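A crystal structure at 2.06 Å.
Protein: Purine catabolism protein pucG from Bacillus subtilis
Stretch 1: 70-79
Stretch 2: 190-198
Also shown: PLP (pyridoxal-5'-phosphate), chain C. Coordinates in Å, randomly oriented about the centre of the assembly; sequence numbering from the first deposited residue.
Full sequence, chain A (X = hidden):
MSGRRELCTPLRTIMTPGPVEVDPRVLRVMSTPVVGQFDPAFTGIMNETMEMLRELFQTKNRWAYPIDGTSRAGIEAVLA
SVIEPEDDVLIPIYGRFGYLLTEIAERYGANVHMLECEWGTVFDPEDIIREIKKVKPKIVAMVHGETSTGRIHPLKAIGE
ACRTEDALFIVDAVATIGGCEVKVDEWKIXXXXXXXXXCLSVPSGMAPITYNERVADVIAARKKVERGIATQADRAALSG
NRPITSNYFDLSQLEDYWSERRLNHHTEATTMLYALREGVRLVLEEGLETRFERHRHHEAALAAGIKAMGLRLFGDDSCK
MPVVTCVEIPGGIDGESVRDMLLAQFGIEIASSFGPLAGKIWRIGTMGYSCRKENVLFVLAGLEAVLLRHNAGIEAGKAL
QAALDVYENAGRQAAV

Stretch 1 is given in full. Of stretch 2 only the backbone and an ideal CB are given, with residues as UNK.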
# COMPACT_ATOMS: atom_id res chain seq x y z
N THR A 70 -3.96 0.22 -2.40
CA THR A 70 -4.70 1.09 -3.30
C THR A 70 -6.19 1.14 -2.89
O THR A 70 -6.65 0.44 -1.92
CB THR A 70 -4.39 0.80 -4.85
OG1 THR A 70 -5.34 -0.11 -5.43
CG2 THR A 70 -2.98 0.25 -5.02
N SER A 71 -6.93 2.01 -3.58
CA SER A 71 -8.32 2.23 -3.26
C SER A 71 -9.09 0.91 -3.18
O SER A 71 -9.93 0.71 -2.30
CB SER A 71 -8.92 3.08 -4.33
OG SER A 71 -8.04 4.12 -4.63
N ARG A 72 -8.82 0.03 -4.12
CA ARG A 72 -9.58 -1.21 -4.23
C ARG A 72 -9.18 -2.28 -3.21
O ARG A 72 -9.95 -3.21 -2.99
CB ARG A 72 -9.56 -1.77 -5.67
CG ARG A 72 -8.37 -2.59 -6.03
CD ARG A 72 -8.43 -2.81 -7.57
NE ARG A 72 -8.34 -1.56 -8.35
CZ ARG A 72 -8.56 -1.45 -9.67
NH1 ARG A 72 -8.94 -2.50 -10.40
NH2 ARG A 72 -8.43 -0.27 -10.29
N ALA A 73 -8.03 -2.11 -2.56
CA ALA A 73 -7.71 -2.88 -1.35
C ALA A 73 -8.59 -2.33 -0.21
O ALA A 73 -8.99 -3.09 0.66
CB ALA A 73 -6.24 -2.73 -0.99
N GLY A 74 -8.83 -1.01 -0.20
CA GLY A 74 -9.74 -0.43 0.76
C GLY A 74 -11.14 -1.00 0.58
O GLY A 74 -11.81 -1.36 1.54
N ILE A 75 -11.60 -1.04 -0.67
CA ILE A 75 -12.90 -1.59 -0.98
C ILE A 75 -13.00 -3.07 -0.56
O ILE A 75 -13.98 -3.49 0.05
CB ILE A 75 -13.20 -1.46 -2.46
CG1 ILE A 75 -13.26 0.04 -2.88
CG2 ILE A 75 -14.48 -2.30 -2.80
CD1 ILE A 75 -13.46 0.25 -4.44
N GLU A 76 -11.97 -3.85 -0.91
CA GLU A 76 -11.90 -5.24 -0.54
C GLU A 76 -11.92 -5.47 0.98
O GLU A 76 -12.67 -6.36 1.48
CB GLU A 76 -10.70 -5.94 -1.24
CG GLU A 76 -10.63 -7.47 -0.93
CD GLU A 76 -9.75 -8.24 -1.90
OE1 GLU A 76 -9.40 -9.39 -1.60
OE2 GLU A 76 -9.42 -7.70 -2.97
N ALA A 77 -11.16 -4.67 1.73
CA ALA A 77 -11.12 -4.83 3.20
C ALA A 77 -12.52 -4.59 3.79
O ALA A 77 -12.97 -5.36 4.63
CB ALA A 77 -10.08 -3.92 3.85
N VAL A 78 -13.22 -3.53 3.34
CA VAL A 78 -14.57 -3.32 3.83
C VAL A 78 -15.42 -4.54 3.43
O VAL A 78 -16.03 -5.16 4.31
CB VAL A 78 -15.19 -2.00 3.36
CG1 VAL A 78 -16.68 -1.93 3.78
CG2 VAL A 78 -14.42 -0.77 3.94
N LEU A 79 -15.46 -4.91 2.15
CA LEU A 79 -16.37 -6.00 1.76
C LEU A 79 -16.00 -7.36 2.41
O LEU A 79 -16.89 -8.12 2.81
CB LEU A 79 -16.44 -6.12 0.25
CG LEU A 79 -17.12 -4.94 -0.45
CD1 LEU A 79 -16.89 -5.05 -1.90
CD2 LEU A 79 -18.63 -4.98 -0.11
N UNK A 190 -23.48 3.62 5.08
CA UNK A 190 -22.92 2.88 6.20
C UNK A 190 -21.40 2.71 6.15
O UNK A 190 -20.74 2.69 7.20
CB UNK A 190 -23.58 1.50 6.27
N UNK A 191 -20.85 2.51 4.96
CA UNK A 191 -19.44 2.52 4.77
C UNK A 191 -19.11 3.17 3.45
O UNK A 191 -19.85 2.96 2.43
CB UNK A 191 -18.87 1.10 4.84
N UNK A 192 -18.03 3.98 3.45
CA UNK A 192 -17.58 4.66 2.22
C UNK A 192 -16.08 4.45 2.12
O UNK A 192 -15.40 4.50 3.11
CB UNK A 192 -17.93 6.15 2.22
N UNK A 193 -15.58 4.26 0.91
CA UNK A 193 -14.17 4.11 0.75
C UNK A 193 -13.75 5.13 -0.26
O UNK A 193 -14.35 5.25 -1.35
CB UNK A 193 -13.78 2.69 0.33
N UNK A 194 -12.69 5.84 0.07
CA UNK A 194 -12.09 6.79 -0.88
C UNK A 194 -10.81 6.28 -1.48
O UNK A 194 -10.34 5.19 -1.14
CB UNK A 194 -11.82 8.13 -0.19
N UNK A 195 -10.24 7.06 -2.39
CA UNK A 195 -8.86 6.85 -2.83
C UNK A 195 -8.11 8.16 -2.81
O UNK A 195 -8.69 9.24 -2.61
CB UNK A 195 -8.82 6.23 -4.23
N UNK A 196 -6.80 8.11 -2.95
CA UNK A 196 -5.99 9.31 -2.76
C UNK A 196 -5.58 10.02 -4.06
O UNK A 196 -5.39 11.25 -4.05
CB UNK A 196 -4.73 8.94 -1.98
N UNK A 197 -5.43 9.29 -5.17
CA UNK A 197 -4.70 9.78 -6.33
C UNK A 197 -5.63 10.48 -7.32
O UNK A 197 -5.19 10.82 -8.46
CB UNK A 197 -3.97 8.63 -7.02
N UNK A 198 -6.89 10.65 -6.91
CA UNK A 198 -7.94 11.31 -7.69
C UNK A 198 -8.22 12.71 -7.17
O UNK A 198 -7.30 13.48 -7.10
CB UNK A 198 -9.23 10.48 -7.67
N1 PLP C . -13.02 2.62 -7.96
C2 PLP C . -13.32 3.74 -8.86
C2A PLP C . -14.59 4.33 -9.04
C3 PLP C . -12.33 4.33 -9.67
O3 PLP C . -12.60 5.38 -10.50
C4 PLP C . -11.02 3.91 -9.64
C4A PLP C . -9.95 4.63 -10.55
C5 PLP C . -10.68 2.86 -8.78
C6 PLP C . -11.65 2.20 -7.96
C5A PLP C . -9.26 2.40 -8.83
O4P PLP C . -8.73 2.41 -7.59
P PLP C . -7.20 2.01 -7.61
O1P PLP C . -6.64 1.94 -9.03
O2P PLP C . -7.26 0.59 -6.74
O3P PLP C . -6.35 3.10 -6.66

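Helix 71-79 runs nearly antiparallel to the extended segment beginning at 191, with 160° between their N-to-C directions and a closest axial approach of 8.7 Å. Nearest CA pairs set the register: Val78 CA lies 7.7 Å from the CA of 191, Ile75 CA 6.1 Å from that of 193, and Ser71 CA 4.7 Å from that of 195. The backbones therefore converge toward the start of the helix, and the room for side chains shrinks along the way.

Position 190 has no atom of stretch 1 within 5.5 Å of its ideal CB, so the helix places no demand on it and many residues would serve. It is Asp190, whose carboxylate is hydrogen-bonded elsewhere in the structure.

At 191 the angles are those of a strand (-143/140), and CA-to-CB points toward the helix. The ideal CB already sits 3.9 Å from Val78 CG1, which favours a small apolar side chain. The residue is Ala191, and its CB packs against Val78 CG1 at 3.8 Å.

Strand alternation turns 192 away from the helix, leaving its choice unconstrained from this side; it is Ala192.

Position 193 (-126/133) faces the helix again. Its ideal CB is 4.2 Å from Ile75 CG1, 4.5 Å from Gly74 C and 5.0 Å from Val78 CG2; Gly74, just before Ile75, offers a surface without a side chain. A branched or medium aliphatic residue, such as valine, leucine or isoleucine, would suit this apolar groove. Ile193 occupies it and has more area covered than any other residue of the contact, 94 Å². Ile193 CG1 meets Val78 CG2 at 3.7 Å, while Ile193 CG2 lies 3.9 Å from both Ile75 CG1 and Gly74 C. A CB on Gly74 would come 3.1 Å from Ile193 CG2, a tight approach that the glycine avoids.

Position 194 points away, and its angles (-105/177) do not require glycine. The residue is nevertheless Gly194, whose carbonyl O lies 4.1 Å from Ser71 CB.

At 195 the direction is toward the helix, but an ideal CB would stand 2.3 Å from Ser71 OG, a clash. Glycine is the clear expectation, and Gly195 lets its CA approach Ser71 OG to 3.4 Å.

Position 196 points sideways, with nothing of stretch 1 near its CB, so several residues are compatible. It is Thr196, its OG1 hydrogen-bonded elsewhere in the structure.

Position 197 points toward stretch 1, in the direction of the PLP phosphate that Ser71 OG already binds through O3P at 2.8 Å. A long polar donor, such as glutamine, lysine or arginine, could reach it. Gln197 does: NE2 donates to PLP O3P at 2.6 Å. Its OE1, 3.8 Å from Ser71 OG, has no hydrogen-bonding partner.

The ideal CB of 198 has no atom of stretch 1 close by, but PLP C4A lies within reach of a long side chain; a cofactor aldehyde calls for a lysine amine. Lys198 extends to it, and its NZ is bonded to PLP C4A at 1.3 Å, the short length expected of a Schiff base.

Stretch 2, residues 190-198: DAAIGGTQK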
# COMPACT_ATOMS: atom_id res chain seq x y z
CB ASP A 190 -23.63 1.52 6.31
CG ASP A 190 -25.12 1.64 6.51
OD1 ASP A 190 -25.51 2.12 7.61
OD2 ASP A 190 -25.90 1.25 5.58
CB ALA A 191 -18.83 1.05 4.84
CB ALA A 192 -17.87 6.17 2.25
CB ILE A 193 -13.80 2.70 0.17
CG1 ILE A 193 -14.38 1.55 1.03
CG2 ILE A 193 -12.29 2.63 -0.13
CD1 ILE A 193 -15.74 0.86 0.46
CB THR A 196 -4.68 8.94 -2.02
OG1 THR A 196 -4.20 7.68 -2.52
CG2 THR A 196 -4.95 8.75 -0.55
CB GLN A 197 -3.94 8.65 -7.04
CG GLN A 197 -4.94 7.64 -7.85
CD GLN A 197 -5.45 6.46 -7.00
OE1 GLN A 197 -5.35 6.48 -5.77
NE2 GLN A 197 -5.99 5.43 -7.65
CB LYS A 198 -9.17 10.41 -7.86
CG LYS A 198 -8.74 9.15 -8.78
CD LYS A 198 -9.86 8.13 -9.13
CE LYS A 198 -9.19 6.84 -9.61
NZ LYS A 198 -9.95 5.92 -10.42
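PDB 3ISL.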